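Local coordinates for protein francisella virulence factor (Francisella novicida, PDB 5EVF) that is of unknown biochemical function but is counted among the conserved virulence factors of Francisella, at residues S51-K54 / K58-D61; K62-A67 / I79-L84. One frame throughout, in Å; residues are numbered along the deposited sequence.

Contact 1: residues S51-K54 / K58-D61; sequences SNEK and KLCD
E53 and L59 meet at the loop-to-helix junction leading from strand 42-49 into helix 56-73, the loop residue laying its aliphatic stem beside the first turn of the helix. The two side chains slide past each other in opposite directions, the CB-CG stem of E53 lying against the branched end of L59. E53 CG sits 3.7 Å from L59 CG and almost as close to the methyl L59 CD1, while E53 CB reaches L59 CD1 at 3.9 Å. L59 is buried. With CG anti to the backbone N (chi1 -179°), E53 reaches across to the helix, and the bend at chi2 (63°) then turns its carboxylate aside from the leucine. That carboxylate is held chiefly within the loop, where OE2 accepts a hydrogen bond from D55 N, while OE1 has a weak one with G1 N at the chain start; D55 in turn bonds through OD1 to K58 N, probably suiting the positive end of the helix dipole. K58 approaches E53 with its aliphatic chain, its CD 4.3 Å from E53 OE2, and no salt bridge forms. Opposite charge may still bring a weak attraction, with E53 OE1 4.7 Å from K58 NZ.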
loop_
_atom_site.group_PDB
_atom_site.type_symbol
_atom_site.label_atom_id
_atom_site.label_comp_id
_atom_site.label_asym_id
_atom_site.label_seq_id
_atom_site.Cartn_x
_atom_site.Cartn_y
_atom_site.Cartn_z
ATOM N N SER A 51 8.974 15.631 -0.213
ATOM C CA SER A 51 8.853 17.089 -0.148
ATOM C C SER A 51 9.476 17.553 1.168
ATOM O O SER A 51 10.629 17.195 1.451
ATOM C CB SER A 51 7.393 17.466 -0.354
ATOM O OG SER A 51 7.226 18.866 -0.257
ATOM N N ASN A 52 8.764 18.319 1.992
ATOM C CA ASN A 52 9.285 18.867 3.236
ATOM C C ASN A 52 8.792 18.105 4.452
ATOM O O ASN A 52 8.951 18.577 5.582
ATOM C CB ASN A 52 8.891 20.334 3.358
ATOM C CG ASN A 52 7.451 20.565 2.961
ATOM O OD1 ASN A 52 6.537 19.967 3.540
ATOM N ND2 ASN A 52 7.236 21.423 1.960
ATOM N N GLU A 53 8.187 16.945 4.250
ATOM C CA GLU A 53 7.696 16.169 5.375
ATOM C C GLU A 53 8.870 15.585 6.146
ATOM O O GLU A 53 9.791 15.011 5.557
ATOM C CB GLU A 53 6.761 15.061 4.891
ATOM C CG GLU A 53 6.194 14.225 6.012
ATOM C CD GLU A 53 5.329 15.042 6.944
ATOM O OE1 GLU A 53 4.254 15.479 6.496
ATOM O OE2 GLU A 53 5.736 15.237 8.106
ATOM N N LYS A 54 8.849 15.757 7.464
ATOM C CA LYS A 54 9.844 15.163 8.335
ATOM C C LYS A 54 9.295 13.991 9.129
ATOM O O LYS A 54 10.079 13.232 9.708
ATOM C CB LYS A 54 10.405 16.214 9.307
ATOM C CG LYS A 54 10.796 17.543 8.668
ATOM C CD LYS A 54 10.808 18.655 9.718
ATOM C CE LYS A 54 10.319 19.986 9.159
ATOM N NZ LYS A 54 11.403 20.771 8.502
ATOM N N LYS A 58 3.870 9.488 9.155
ATOM C CA LYS A 58 2.704 10.051 8.484
ATOM C C LYS A 58 2.689 9.697 7.010
ATOM O O LYS A 58 1.619 9.431 6.449
ATOM C CB LYS A 58 2.667 11.569 8.648
ATOM C CG LYS A 58 2.319 12.023 10.046
ATOM C CD LYS A 58 2.407 13.535 10.172
ATOM C CE LYS A 58 1.210 14.225 9.551
ATOM N NZ LYS A 58 1.161 15.649 10.007
ATOM N N LEU A 59 3.858 9.691 6.364
ATOM C CA LEU A 59 3.917 9.298 4.958
ATOM C C LEU A 59 3.580 7.825 4.788
ATOM O O LEU A 59 2.874 7.448 3.854
ATOM C CB LEU A 59 5.295 9.601 4.372
ATOM C CG LEU A 59 5.600 11.091 4.176
ATOM C CD1 LEU A 59 7.042 11.322 3.765
ATOM C CD2 LEU A 59 4.642 11.691 3.139
ATOM N N CYS A 60 4.098 6.971 5.667
ATOM C CA CYS A 60 3.707 5.566 5.621
ATOM C C CYS A 60 2.202 5.423 5.829
ATOM O O CYS A 60 1.523 4.693 5.098
ATOM C CB CYS A 60 4.499 4.797 6.680
ATOM S SG CYS A 60 4.127 3.040 6.769
ATOM N N ASP A 61 1.646 6.160 6.787
ATOM C CA ASP A 61 0.207 6.056 7.009
ATOM C C ASP A 61 -0.588 6.562 5.807
ATOM O O ASP A 61 -1.621 5.981 5.447
ATOM C CB ASP A 61 -0.191 6.829 8.261
ATOM C CG ASP A 61 -1.562 6.419 8.756
ATOM O OD1 ASP A 61 -1.700 5.251 9.192
ATOM O OD2 ASP A 61 -2.502 7.239 8.672
#

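Contact 2: residues K62-A67 / I79-L84; sequences KNLKEA and IKYICL
L64 and Y81 face each other where helix 62-67 runs roughly antiparallel to strand 79-84, at 146° between their directions and with the axes 9.6 Å apart. The interface is apolar and centres on L64, which points at the strand and divides its two methyls over one tyrosine. L64 CD1 sits over the middle of the Y81 ring, 3.8 Å from the centroid and only 8° off the ring normal, a well-centred CH-pi contact. The other branch, CD2, lies farther along the same ring toward the phenol end and comes within 3.7 Å of Y81 OH. The two side chains cross at about a right angle, and both leucine branches reach the ring. Y81 holds its CG between the backbone N and the carbonyl carbon (chi1 78°), which swings the ring toward the helix, where its face meets the leucine. I79, two residues earlier on the same face of the strand, extends its CG1 branch toward the helix, and its CD1 meets L64 CD1 at 4.0 Å. A67, one turn on from L64, completes the group more loosely, its carbonyl carbon lying 4.5 Å from I79 CD1. The helix joins the parallel strands 42-49 and 78-84 in a beta-alpha-beta crossover, with strand 95-103 between them in the sheet. L98 of that strand touches L64, A67 and Y81, V28 of strand 27-30 touches L64, I79 and Y81, and strand 42-49 supports A67 through V44 and T46.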
loop_
_atom_site.group_PDB
_atom_site.type_symbol
_atom_site.label_atom_id
_atom_site.label_comp_id
_atom_site.label_asym_id
_atom_site.label_seq_id
_atom_site.Cartn_x
_atom_site.Cartn_y
_atom_site.Cartn_z
ATOM N N LYS A 62 -0.130 7.651 5.192
ATOM C CA LYS A 62 -0.772 8.171 3.990
ATOM C C LYS A 62 -0.781 7.111 2.898
ATOM O O LYS A 62 -1.806 6.876 2.248
ATOM C CB LYS A 62 -0.019 9.418 3.520
ATOM C CG LYS A 62 -0.565 10.088 2.259
ATOM C CD LYS A 62 -1.391 11.320 2.587
ATOM C CE LYS A 62 -2.150 11.830 1.365
ATOM N NZ LYS A 62 -1.259 12.347 0.274
ATOM N N ASN A 63 0.367 6.465 2.683
ATOM C CA ASN A 63 0.430 5.363 1.724
ATOM C C ASN A 63 -0.529 4.242 2.101
ATOM O O ASN A 63 -1.188 3.646 1.231
ATOM C CB ASN A 63 1.858 4.816 1.627
ATOM C CG ASN A 63 2.790 5.746 0.896
ATOM O OD1 ASN A 63 2.345 6.519 0.054
ATOM N ND2 ASN A 63 4.100 5.601 1.122
ATOM N N LEU A 64 -0.620 3.933 3.391
ATOM C CA LEU A 64 -1.438 2.800 3.814
ATOM C C LEU A 64 -2.920 3.079 3.598
ATOM O O LEU A 64 -3.661 2.195 3.152
ATOM C CB LEU A 64 -1.160 2.469 5.288
ATOM C CG LEU A 64 -2.047 1.386 5.907
ATOM C CD1 LEU A 64 -1.898 0.066 5.151
ATOM C CD2 LEU A 64 -1.699 1.227 7.387
ATOM N N LYS A 65 -3.381 4.291 3.919
ATOM C CA LYS A 65 -4.805 4.570 3.746
ATOM C C LYS A 65 -5.206 4.488 2.280
ATOM O O LYS A 65 -6.283 3.972 1.959
ATOM C CB LYS A 65 -5.178 5.924 4.353
ATOM C CG LYS A 65 -4.987 5.889 5.873
ATOM C CD LYS A 65 -6.273 6.171 6.636
ATOM C CE LYS A 65 -6.249 5.451 7.999
ATOM N NZ LYS A 65 -7.583 5.355 8.652
ATOM N N GLU A 66 -4.346 4.965 1.374
ATOM C CA GLU A 66 -4.649 4.808 -0.047
ATOM C C GLU A 66 -4.611 3.336 -0.450
ATOM O O GLU A 66 -5.439 2.877 -1.246
ATOM C CB GLU A 66 -3.677 5.643 -0.893
ATOM C CG GLU A 66 -3.983 5.647 -2.388
ATOM C CD GLU A 66 -5.350 6.223 -2.711
ATOM O OE1 GLU A 66 -5.831 7.086 -1.952
ATOM O OE2 GLU A 66 -5.955 5.799 -3.730
ATOM N N ALA A 67 -3.671 2.574 0.104
ATOM C CA ALA A 67 -3.576 1.163 -0.268
ATOM C C ALA A 67 -4.808 0.391 0.185
ATOM O O ALA A 67 -5.281 -0.507 -0.527
ATOM C CB ALA A 67 -2.304 0.556 0.317
ATOM N N ILE A 79 -4.996 -7.083 3.755
ATOM C CA ILE A 79 -3.736 -6.720 3.112
ATOM C C ILE A 79 -2.621 -6.884 4.127
ATOM O O ILE A 79 -2.818 -6.668 5.325
ATOM C CB ILE A 79 -3.706 -5.288 2.544
ATOM C CG1 ILE A 79 -3.937 -4.253 3.645
ATOM C CG2 ILE A 79 -4.720 -5.139 1.438
ATOM C CD1 ILE A 79 -3.706 -2.831 3.124
ATOM N N LYS A 80 -1.446 -7.272 3.632
ATOM C CA LYS A 80 -0.219 -7.328 4.416
ATOM C C LYS A 80 0.756 -6.384 3.736
ATOM O O LYS A 80 1.014 -6.534 2.540
ATOM C CB LYS A 80 0.343 -8.752 4.474
ATOM C CG LYS A 80 -0.653 -9.800 4.980
ATOM C CD LYS A 80 0.008 -11.183 5.088
ATOM C CE LYS A 80 -1.031 -12.283 5.324
ATOM N NZ LYS A 80 -0.433 -13.655 5.195
ATOM N N TYR A 81 1.282 -5.404 4.475
ATOM C CA TYR A 81 2.010 -4.327 3.826
ATOM C C TYR A 81 3.317 -4.003 4.544
ATOM O O TYR A 81 3.549 -4.381 5.705
ATOM C CB TYR A 81 1.143 -3.059 3.757
ATOM C CG TYR A 81 1.120 -2.371 5.091
ATOM C CD1 TYR A 81 0.345 -2.865 6.138
ATOM C CD2 TYR A 81 1.934 -1.267 5.340
ATOM C CE1 TYR A 81 0.353 -2.255 7.393
ATOM C CE2 TYR A 81 1.951 -0.665 6.595
ATOM C CZ TYR A 81 1.165 -1.165 7.609
ATOM O OH TYR A 81 1.178 -0.562 8.846
ATOM N N ILE A 82 4.164 -3.265 3.826
ATOM C CA ILE A 82 5.404 -2.722 4.378
ATOM C C ILE A 82 5.675 -1.385 3.697
ATOM O O ILE A 82 5.425 -1.225 2.504
ATOM C CB ILE A 82 6.572 -3.715 4.197
ATOM C CG1 ILE A 82 7.853 -3.171 4.844
ATOM C CG2 ILE A 82 6.801 -4.011 2.704
ATOM C CD1 ILE A 82 8.957 -4.204 4.929
ATOM N N CYS A 83 6.144 -0.407 4.466
ATOM C CA CYS A 83 6.584 0.860 3.903
ATOM C C CYS A 83 8.070 0.801 3.582
ATOM O O CYS A 83 8.855 0.216 4.340
ATOM C CB CYS A 83 6.288 1.994 4.884
ATOM S SG CYS A 83 4.519 2.348 4.907
ATOM N N LEU A 84 8.453 1.436 2.467
ATOM C CA LEU A 84 9.773 1.296 1.875
ATOM C C LEU A 84 10.345 2.673 1.541
ATOM O O LEU A 84 9.607 3.598 1.193
ATOM C CB LEU A 84 9.712 0.431 0.598
ATOM C CG LEU A 84 9.158 -0.983 0.818
ATOM C CD1 LEU A 84 8.769 -1.624 -0.508
ATOM C CD2 LEU A 84 10.171 -1.845 1.555
#

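Overall arrangement
Both contacts use helix 56-73 and follow one another along the chain, their centres 13 Å apart. Contact 1 lies at the periphery, about 15 Å from the centre of the chain, and joins the start of the helix to the loop before it; contact 2 lies about 3 Å from that centre and presses the middle of the helix against the sheet. Their chemistry differs accordingly: the first pairs the hydrocarbon part of a charged residue with a leucine, whereas the second is a leucine-tyrosine-isoleucine cluster; as whole segment pairs they bury 144 and 224 Å². The disulfide between C60 and C83, SG to SG 2.0 Å, ties the two together covalently, linking the helix to strand 78-84.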